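Local atomic coordinates of 3-dehydroquinate dehydratase (Clostridium difficile, PDB entry 4H3D), a protein that catalyses the cis-dehydration of 3-dehydroquinate to 3-dehydroshikimate through an imine intermediate, the third step of the chorismate pathway. Residues I49-D54 and L81-R86. Numbering follows the deposited sequence.
With SHL (5-hydroxy-6-methyl-4-oxo-4H-pyran-2-carboxylic acid), chain I.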
loop_
_atom_site.group_PDB
_atom_site.type_symbol
_atom_site.label_atom_id
_atom_site.label_comp_id
_atom_site.label_asym_id
_atom_site.label_seq_id
_atom_site.Cartn_x
_atom_site.Cartn_y
_atom_site.Cartn_z
ATOM N N ILE B 49 -6.860 4.328 -21.253
ATOM C CA ILE B 49 -8.260 3.984 -21.178
ATOM C C ILE B 49 -8.424 2.583 -21.784
ATOM O O ILE B 49 -7.856 2.295 -22.826
ATOM C CB ILE B 49 -9.137 4.984 -21.936
ATOM C CG1 ILE B 49 -9.149 6.326 -21.197
ATOM C CG2 ILE B 49 -10.555 4.445 -22.072
ATOM C CD1 ILE B 49 -9.906 7.462 -21.925
ATOM N N GLU B 50 -9.156 1.715 -21.085
ATOM C CA GLU B 50 -9.434 0.366 -21.559
ATOM C C GLU B 50 -10.886 0.277 -21.956
ATOM O O GLU B 50 -11.754 0.642 -21.185
ATOM C CB GLU B 50 -9.167 -0.675 -20.452
ATOM C CG GLU B 50 -9.612 -2.113 -20.820
ATOM C CD GLU B 50 -9.391 -3.130 -19.682
ATOM O OE1 GLU B 50 -9.771 -2.834 -18.528
ATOM O OE2 GLU B 50 -8.840 -4.219 -19.956
ATOM N N TRP B 51 -11.162 -0.183 -23.167
ATOM C CA TRP B 51 -12.537 -0.440 -23.556
ATOM C C TRP B 51 -12.811 -1.921 -23.372
ATOM O O TRP B 51 -12.244 -2.770 -24.087
ATOM C CB TRP B 51 -12.831 0.009 -24.990
ATOM C CG TRP B 51 -14.248 -0.241 -25.405
ATOM C CD1 TRP B 51 -15.340 -0.328 -24.583
ATOM C CD2 TRP B 51 -14.759 -0.352 -26.753
ATOM N NE1 TRP B 51 -16.484 -0.541 -25.328
ATOM C CE2 TRP B 51 -16.158 -0.540 -26.658
ATOM C CE3 TRP B 51 -14.174 -0.315 -28.016
ATOM C CZ2 TRP B 51 -16.964 -0.703 -27.773
ATOM C CZ3 TRP B 51 -14.988 -0.477 -29.124
ATOM C CH2 TRP B 51 -16.363 -0.675 -28.992
ATOM N N ARG B 52 -13.657 -2.231 -22.373
ATOM C CA ARG B 52 -14.091 -3.591 -22.085
ATOM C C ARG B 52 -15.271 -3.839 -22.978
ATOM O O ARG B 52 -16.413 -3.686 -22.568
ATOM C CB ARG B 52 -14.495 -3.758 -20.613
ATOM C CG ARG B 52 -13.326 -3.999 -19.654
ATOM C CD ARG B 52 -12.804 -5.400 -19.797
ATOM N NE ARG B 52 -13.879 -6.376 -19.569
ATOM C CZ ARG B 52 -14.220 -6.859 -18.376
ATOM N NH1 ARG B 52 -13.563 -6.471 -17.285
ATOM N NH2 ARG B 52 -15.219 -7.739 -18.269
ATOM N N VAL B 53 -14.962 -4.247 -24.206
ATOM C CA VAL B 53 -15.943 -4.419 -25.268
ATOM C C VAL B 53 -16.911 -5.588 -25.029
ATOM O O VAL B 53 -17.993 -5.621 -25.608
ATOM C CB VAL B 53 -15.221 -4.557 -26.627
ATOM C CG1 VAL B 53 -14.548 -5.919 -26.744
ATOM C CG2 VAL B 53 -16.183 -4.320 -27.797
ATOM N N ASP B 54 -16.539 -6.539 -24.177
ATOM C CA ASP B 54 -17.466 -7.652 -23.849
ATOM C C ASP B 54 -18.761 -7.154 -23.175
ATOM O O ASP B 54 -19.737 -7.875 -23.155
ATOM C CB ASP B 54 -16.802 -8.725 -22.995
ATOM C CG ASP B 54 -16.167 -8.167 -21.752
ATOM O OD1 ASP B 54 -15.133 -7.453 -21.870
ATOM O OD2 ASP B 54 -16.674 -8.471 -20.658
ATOM N N LEU B 81 -5.328 3.793 -25.975
ATOM C CA LEU B 81 -6.535 2.995 -25.832
ATOM C C LEU B 81 -6.208 1.513 -25.884
ATOM O O LEU B 81 -5.585 1.028 -26.855
ATOM C CB LEU B 81 -7.533 3.336 -26.946
ATOM C CG LEU B 81 -8.860 2.585 -26.962
ATOM C CD1 LEU B 81 -9.657 2.868 -25.712
ATOM C CD2 LEU B 81 -9.674 2.988 -28.215
ATOM N N LEU B 82 -6.625 0.806 -24.837
ATOM C CA LEU B 82 -6.492 -0.662 -24.733
ATOM C C LEU B 82 -7.838 -1.296 -25.082
ATOM O O LEU B 82 -8.862 -0.912 -24.524
ATOM C CB LEU B 82 -6.103 -1.048 -23.298
ATOM C CG LEU B 82 -6.260 -2.531 -22.876
ATOM C CD1 LEU B 82 -5.422 -3.472 -23.775
ATOM C CD2 LEU B 82 -5.908 -2.704 -21.377
ATOM N N PHE B 83 -7.831 -2.258 -26.004
ATOM C CA PHE B 83 -9.045 -2.964 -26.429
ATOM C C PHE B 83 -9.019 -4.331 -25.779
ATOM O O PHE B 83 -8.066 -5.074 -25.960
ATOM C CB PHE B 83 -9.058 -3.103 -27.944
ATOM C CG PHE B 83 -10.287 -3.756 -28.485
ATOM C CD1 PHE B 83 -11.455 -3.053 -28.593
ATOM C CD2 PHE B 83 -10.264 -5.073 -28.914
ATOM C CE1 PHE B 83 -12.617 -3.650 -29.112
ATOM C CE2 PHE B 83 -11.417 -5.669 -29.443
ATOM C CZ PHE B 83 -12.587 -4.944 -29.539
ATOM N N THR B 84 -10.056 -4.649 -25.001
ATOM C CA THR B 84 -10.125 -5.915 -24.269
ATOM C C THR B 84 -11.492 -6.592 -24.361
ATOM O O THR B 84 -12.484 -6.054 -23.884
ATOM C CB THR B 84 -9.845 -5.722 -22.728
ATOM O OG1 THR B 84 -8.543 -5.135 -22.525
ATOM C CG2 THR B 84 -9.907 -7.096 -21.978
ATOM N N PHE B 85 -11.540 -7.776 -24.972
ATOM C CA PHE B 85 -12.740 -8.618 -24.884
ATOM C C PHE B 85 -12.382 -9.673 -23.841
ATOM O O PHE B 85 -11.557 -10.553 -24.104
ATOM C CB PHE B 85 -13.130 -9.313 -26.200
ATOM C CG PHE B 85 -14.419 -10.124 -26.082
ATOM C CD1 PHE B 85 -14.426 -11.363 -25.473
ATOM C CD2 PHE B 85 -15.617 -9.604 -26.527
ATOM C CE1 PHE B 85 -15.618 -12.075 -25.328
ATOM C CE2 PHE B 85 -16.787 -10.308 -26.391
ATOM C CZ PHE B 85 -16.788 -11.537 -25.794
ATOM N N ARG B 86 -12.944 -9.530 -22.638
ATOM C CA ARG B 86 -12.714 -10.457 -21.534
ATOM C C ARG B 86 -13.702 -11.605 -21.672
ATOM O O ARG B 86 -14.908 -11.390 -21.689
ATOM C CB ARG B 86 -12.913 -9.715 -20.197
ATOM C CG ARG B 86 -12.628 -10.536 -18.958
ATOM C CD ARG B 86 -11.175 -11.079 -18.890
ATOM N NE ARG B 86 -10.169 -10.026 -18.742
ATOM C CZ ARG B 86 -9.168 -9.780 -19.590
ATOM N NH1 ARG B 86 -8.982 -10.537 -20.673
ATOM N NH2 ARG B 86 -8.316 -8.796 -19.322
HETATM O OAD SHL I . -8.775 -4.055 -11.788
HETATM C CAH SHL I . -9.195 -5.238 -11.732
HETATM O OAA SHL I . -9.902 -5.629 -10.768
HETATM C CAK SHL I . -8.850 -6.146 -12.807
HETATM O OAG SHL I . -8.035 -5.649 -13.879
HETATM C CAF SHL I . -7.852 -6.450 -15.024
HETATM C CAL SHL I . -7.196 -5.923 -16.087
HETATM C CAJ SHL I . -8.436 -7.668 -15.029
HETATM O OAC SHL I . -8.309 -8.446 -16.102
HETATM C CAI SHL I . -9.147 -8.125 -13.956
HETATM C CAE SHL I . -9.348 -7.383 -12.860
HETATM O OAB SHL I . -9.671 -9.341 -13.981
HETATM O O HOH W 1 -9.452 -6.339 -18.296
#
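At the wall of the 3-dehydroquinate site, E50 and R52 of strand 49-52 meet T84 of strand 81-84 and R86 in the loop just after it. E50 CD is anti to CA (chi2 -178°), carrying the carboxylate out to T84, and OE2 accepts from T84 OG1 at 2.7 Å through its anti lone pair; threonine's short side chain holds a hydroxyl donor next to the buried carboxylate. A water donates to the same OE2, bonds weakly to R86 NH2 and also meets the bound pyran's OAC. R86 NH2 donates directly to OAC at 3.2 Å, while its guanidinium forms salt bridges with D118 and E120, which probably balance its charge and fix its aim.

Strands 49-52 and 81-84 are parallel neighbours in the TIM barrel, joined by helix 62-76 as a beta-alpha-beta unit; the ladder includes W51 N to L82 O, 2.8 Å. On the face toward that helix and helix 98-110, large apolar residues fill the layer: F83 and the six-membered ring of W51 form an offset edge-to-face pair, planes at 72°, and V53 CG1 reaches F83 CZ at 3.6 Å.

At the end of its strand R52 grips D54 of the following 3-10 segment side-on, NE to OD1 (2.8 Å) and NH2 to OD2, each D54 oxygen using its syn lone pair; arginine's coplanar NE and NH2 match the two oxygens. OD1 still accepts R86 N from above the carboxylate plane (3.1 Å), and R86 CB packs over one face of the R52 guanidinium. D54 CB sits over the centre of the F85 ring, 3.8 Å from its centroid.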